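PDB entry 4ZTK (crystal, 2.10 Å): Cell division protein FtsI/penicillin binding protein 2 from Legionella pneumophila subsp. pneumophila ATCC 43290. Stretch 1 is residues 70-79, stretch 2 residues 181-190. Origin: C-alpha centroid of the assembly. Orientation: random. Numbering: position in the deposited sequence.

Stretch 1, residues 70-79: SWKSRIFSPG
Stretch 2, residues 181-190: LGENIPVTIE

The two stretches run antiparallel and meet at a single beta bridge between Phe76 and Val187, whose CA atoms lie 5.5 Å apart. Phe76 N donates to Val187 O at 2.9 Å, and Val187 N donates to Phe76 O at 2.8 Å. Both bonds are nearly straight, at 171°. Phe76 (phi/psi -145/174) and Val187 (-128/165) are extended. The register continues with Ile75 opposite Thr188, Ser77 opposite Pro186 and Gly79 opposite Gly182, at CA distances of 5.1, 5.3 and 4.1 Å. Ile75 CA also approaches Val187 O at 3.4 Å.

Water 1 extends the polar link. It lies 2.6 Å from Trp71 O and 2.6 Å from Arg74 O, and accepts from Ile189 N at 3.0 Å. Water 2 accepts from Glu190 N at 3.1 Å. Thus the first helical NH groups, at Ile189 and Glu190, are met by solvent, while Thr188 (chi1 p) occupies the N-cap.

At the other end, Gly182 ends a helix in a Schellman motif, with phi/psi 66/31. A CB here would clash with Gly79 O, so glycine fits. Gly79 (56/-141) also has positive phi. Its N makes a weak hydrogen bond to Gly182 O at 3.5 Å, and its CA lies 3.3 Å from Leu181 O. Ser77 OG is modelled too close to Gly182 O, so this corner is less certain.

Packing buries 637 Å² in all. Phe76, Val187 and Ile189 are buried, and their apolar side chains suit it. Phe76 (chi1 p, chi2 -78°) starts away, but its ring end returns to touch both partners. Its flat face receives Val187 CG2 (chi1 m), 3.8 Å from the centroid. Phe76 CZ meets Ile189 CD1 at 3.6 Å; Ile189 is m, m. Trp71 CE3 (chi1 m, chi2 100°) lies 4.0 Å from Ile189 CG1. Ile75 CG2 (m, t) reaches Pro186 CB at 3.8 Å.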

# COMPACT_ATOMS: atom_id res chain seq x y z
N SER A 70 17.83 -3.43 -6.41
CA SER A 70 17.28 -2.22 -5.83
C SER A 70 15.75 -2.23 -5.87
O SER A 70 15.15 -2.75 -6.81
CB SER A 70 17.80 -0.99 -6.58
OG SER A 70 17.08 0.16 -6.17
N TRP A 71 15.13 -1.65 -4.85
CA TRP A 71 13.69 -1.47 -4.83
C TRP A 71 13.23 -0.46 -5.88
O TRP A 71 12.03 -0.26 -6.06
CB TRP A 71 13.21 -1.03 -3.45
CG TRP A 71 13.24 -2.12 -2.44
CD1 TRP A 71 14.19 -2.34 -1.48
CD2 TRP A 71 12.27 -3.16 -2.28
NE1 TRP A 71 13.87 -3.45 -0.74
CE2 TRP A 71 12.69 -3.97 -1.21
CE3 TRP A 71 11.08 -3.49 -2.94
CZ2 TRP A 71 11.97 -5.08 -0.78
CZ3 TRP A 71 10.36 -4.59 -2.52
CH2 TRP A 71 10.81 -5.38 -1.45
N LYS A 72 14.17 0.18 -6.56
CA LYS A 72 13.84 1.08 -7.65
C LYS A 72 13.22 0.29 -8.80
O LYS A 72 12.41 0.82 -9.56
CB LYS A 72 15.07 1.83 -8.16
CG LYS A 72 15.67 2.84 -7.18
CD LYS A 72 16.46 3.91 -7.93
CE LYS A 72 17.25 4.82 -7.00
NZ LYS A 72 18.55 4.20 -6.59
N SER A 73 13.59 -0.99 -8.91
CA SER A 73 13.09 -1.82 -10.01
C SER A 73 12.43 -3.13 -9.56
O SER A 73 11.76 -3.79 -10.36
CB SER A 73 14.22 -2.11 -11.00
OG SER A 73 15.33 -2.71 -10.35
N ARG A 74 12.61 -3.51 -8.30
CA ARG A 74 12.16 -4.81 -7.80
C ARG A 74 10.65 -5.05 -7.93
O ARG A 74 9.84 -4.19 -7.60
CB ARG A 74 12.61 -5.00 -6.35
CG ARG A 74 12.22 -6.33 -5.73
CD ARG A 74 13.03 -6.57 -4.46
NE ARG A 74 12.56 -7.72 -3.70
CZ ARG A 74 13.13 -8.14 -2.57
NH1 ARG A 74 14.19 -7.52 -2.08
NH2 ARG A 74 12.63 -9.20 -1.93
N ILE A 75 10.29 -6.23 -8.42
CA ILE A 75 8.89 -6.60 -8.62
C ILE A 75 8.39 -7.47 -7.48
O ILE A 75 9.02 -8.46 -7.12
CB ILE A 75 8.69 -7.37 -9.95
CG1 ILE A 75 9.10 -6.50 -11.14
CG2 ILE A 75 7.25 -7.84 -10.08
CD1 ILE A 75 8.92 -7.19 -12.49
N PHE A 76 7.25 -7.10 -6.91
CA PHE A 76 6.71 -7.84 -5.79
C PHE A 76 5.18 -7.88 -5.83
O PHE A 76 4.56 -7.25 -6.69
CB PHE A 76 7.21 -7.27 -4.46
CG PHE A 76 6.80 -5.84 -4.20
CD1 PHE A 76 7.45 -4.79 -4.82
CD2 PHE A 76 5.76 -5.55 -3.33
CE1 PHE A 76 7.07 -3.48 -4.59
CE2 PHE A 76 5.38 -4.24 -3.09
CZ PHE A 76 6.03 -3.20 -3.72
N SER A 77 4.60 -8.63 -4.92
CA SER A 77 3.15 -8.70 -4.79
C SER A 77 2.71 -7.72 -3.71
O SER A 77 3.39 -7.56 -2.70
CB SER A 77 2.72 -10.12 -4.45
OG SER A 77 1.40 -10.14 -3.93
N PRO A 78 1.57 -7.03 -3.93
CA PRO A 78 1.11 -5.99 -3.01
C PRO A 78 0.41 -6.56 -1.79
O PRO A 78 0.22 -5.85 -0.80
CB PRO A 78 0.12 -5.19 -3.86
CG PRO A 78 -0.45 -6.23 -4.78
CD PRO A 78 0.70 -7.15 -5.11
N GLY A 79 0.03 -7.83 -1.85
CA GLY A 79 -0.72 -8.46 -0.78
C GLY A 79 -1.98 -7.69 -0.47
O GLY A 79 -2.63 -7.16 -1.38
N LEU A 181 -6.36 -11.19 -2.74
CA LEU A 181 -5.23 -11.40 -1.86
C LEU A 181 -3.98 -10.67 -2.36
O LEU A 181 -2.97 -10.63 -1.67
CB LEU A 181 -4.94 -12.89 -1.71
CG LEU A 181 -6.10 -13.64 -1.07
CD1 LEU A 181 -5.75 -15.09 -0.92
CD2 LEU A 181 -6.42 -13.03 0.28
N GLY A 182 -4.07 -10.10 -3.55
CA GLY A 182 -2.94 -9.42 -4.14
C GLY A 182 -1.84 -10.41 -4.46
O GLY A 182 -0.66 -10.07 -4.42
N GLU A 183 -2.24 -11.63 -4.78
CA GLU A 183 -1.32 -12.73 -5.04
C GLU A 183 -0.83 -12.77 -6.50
O GLU A 183 0.36 -12.97 -6.75
CB GLU A 183 -2.00 -14.06 -4.68
CG GLU A 183 -1.11 -15.28 -4.73
CD GLU A 183 -1.80 -16.52 -4.19
OE1 GLU A 183 -2.13 -17.42 -5.00
OE2 GLU A 183 -2.01 -16.60 -2.96
N ASN A 184 -1.74 -12.58 -7.45
CA ASN A 184 -1.36 -12.66 -8.87
C ASN A 184 -1.19 -11.29 -9.53
O ASN A 184 -1.57 -11.09 -10.69
CB ASN A 184 -2.36 -13.52 -9.66
CG ASN A 184 -3.75 -12.91 -9.73
OD1 ASN A 184 -4.25 -12.34 -8.76
ND2 ASN A 184 -4.39 -13.03 -10.89
N ILE A 185 -0.59 -10.35 -8.81
CA ILE A 185 -0.45 -8.99 -9.32
C ILE A 185 0.96 -8.45 -9.07
O ILE A 185 1.34 -8.21 -7.93
CB ILE A 185 -1.48 -8.04 -8.68
CG1 ILE A 185 -2.90 -8.60 -8.83
CG2 ILE A 185 -1.39 -6.65 -9.29
CD1 ILE A 185 -3.97 -7.80 -8.12
N PRO A 186 1.74 -8.27 -10.14
CA PRO A 186 3.08 -7.69 -10.03
C PRO A 186 3.03 -6.18 -9.87
O PRO A 186 2.43 -5.49 -10.70
CB PRO A 186 3.73 -8.06 -11.37
CG PRO A 186 2.57 -8.12 -12.33
CD PRO A 186 1.40 -8.62 -11.53
N VAL A 187 3.64 -5.66 -8.81
CA VAL A 187 3.77 -4.22 -8.63
C VAL A 187 5.23 -3.83 -8.36
O VAL A 187 6.07 -4.69 -8.08
CB VAL A 187 2.88 -3.68 -7.47
CG1 VAL A 187 1.41 -4.00 -7.72
CG2 VAL A 187 3.33 -4.22 -6.11
N THR A 188 5.52 -2.55 -8.49
CA THR A 188 6.77 -2.00 -8.01
C THR A 188 6.42 -0.96 -6.95
O THR A 188 5.24 -0.64 -6.77
CB THR A 188 7.58 -1.31 -9.13
OG1 THR A 188 6.81 -0.24 -9.68
CG2 THR A 188 7.93 -2.31 -10.23
N ILE A 189 7.42 -0.45 -6.25
CA ILE A 189 7.19 0.61 -5.28
C ILE A 189 6.52 1.79 -5.98
O ILE A 189 5.53 2.33 -5.49
CB ILE A 189 8.51 1.08 -4.62
CG1 ILE A 189 9.12 -0.05 -3.79
CG2 ILE A 189 8.26 2.29 -3.75
CD1 ILE A 189 8.21 -0.54 -2.68
N GLU A 190 7.06 2.15 -7.14
CA GLU A 190 6.53 3.26 -7.93
C GLU A 190 5.08 3.07 -8.38
O GLU A 190 4.27 3.99 -8.27
CB GLU A 190 7.42 3.52 -9.15
CG GLU A 190 7.00 4.73 -9.97
CD GLU A 190 7.99 5.06 -11.09
OE1 GLU A 190 8.17 6.26 -11.39
OE2 GLU A 190 8.58 4.12 -11.66
O HOH W 1 10.04 -1.77 -6.61
O HOH W 2 9.96 1.25 -7.90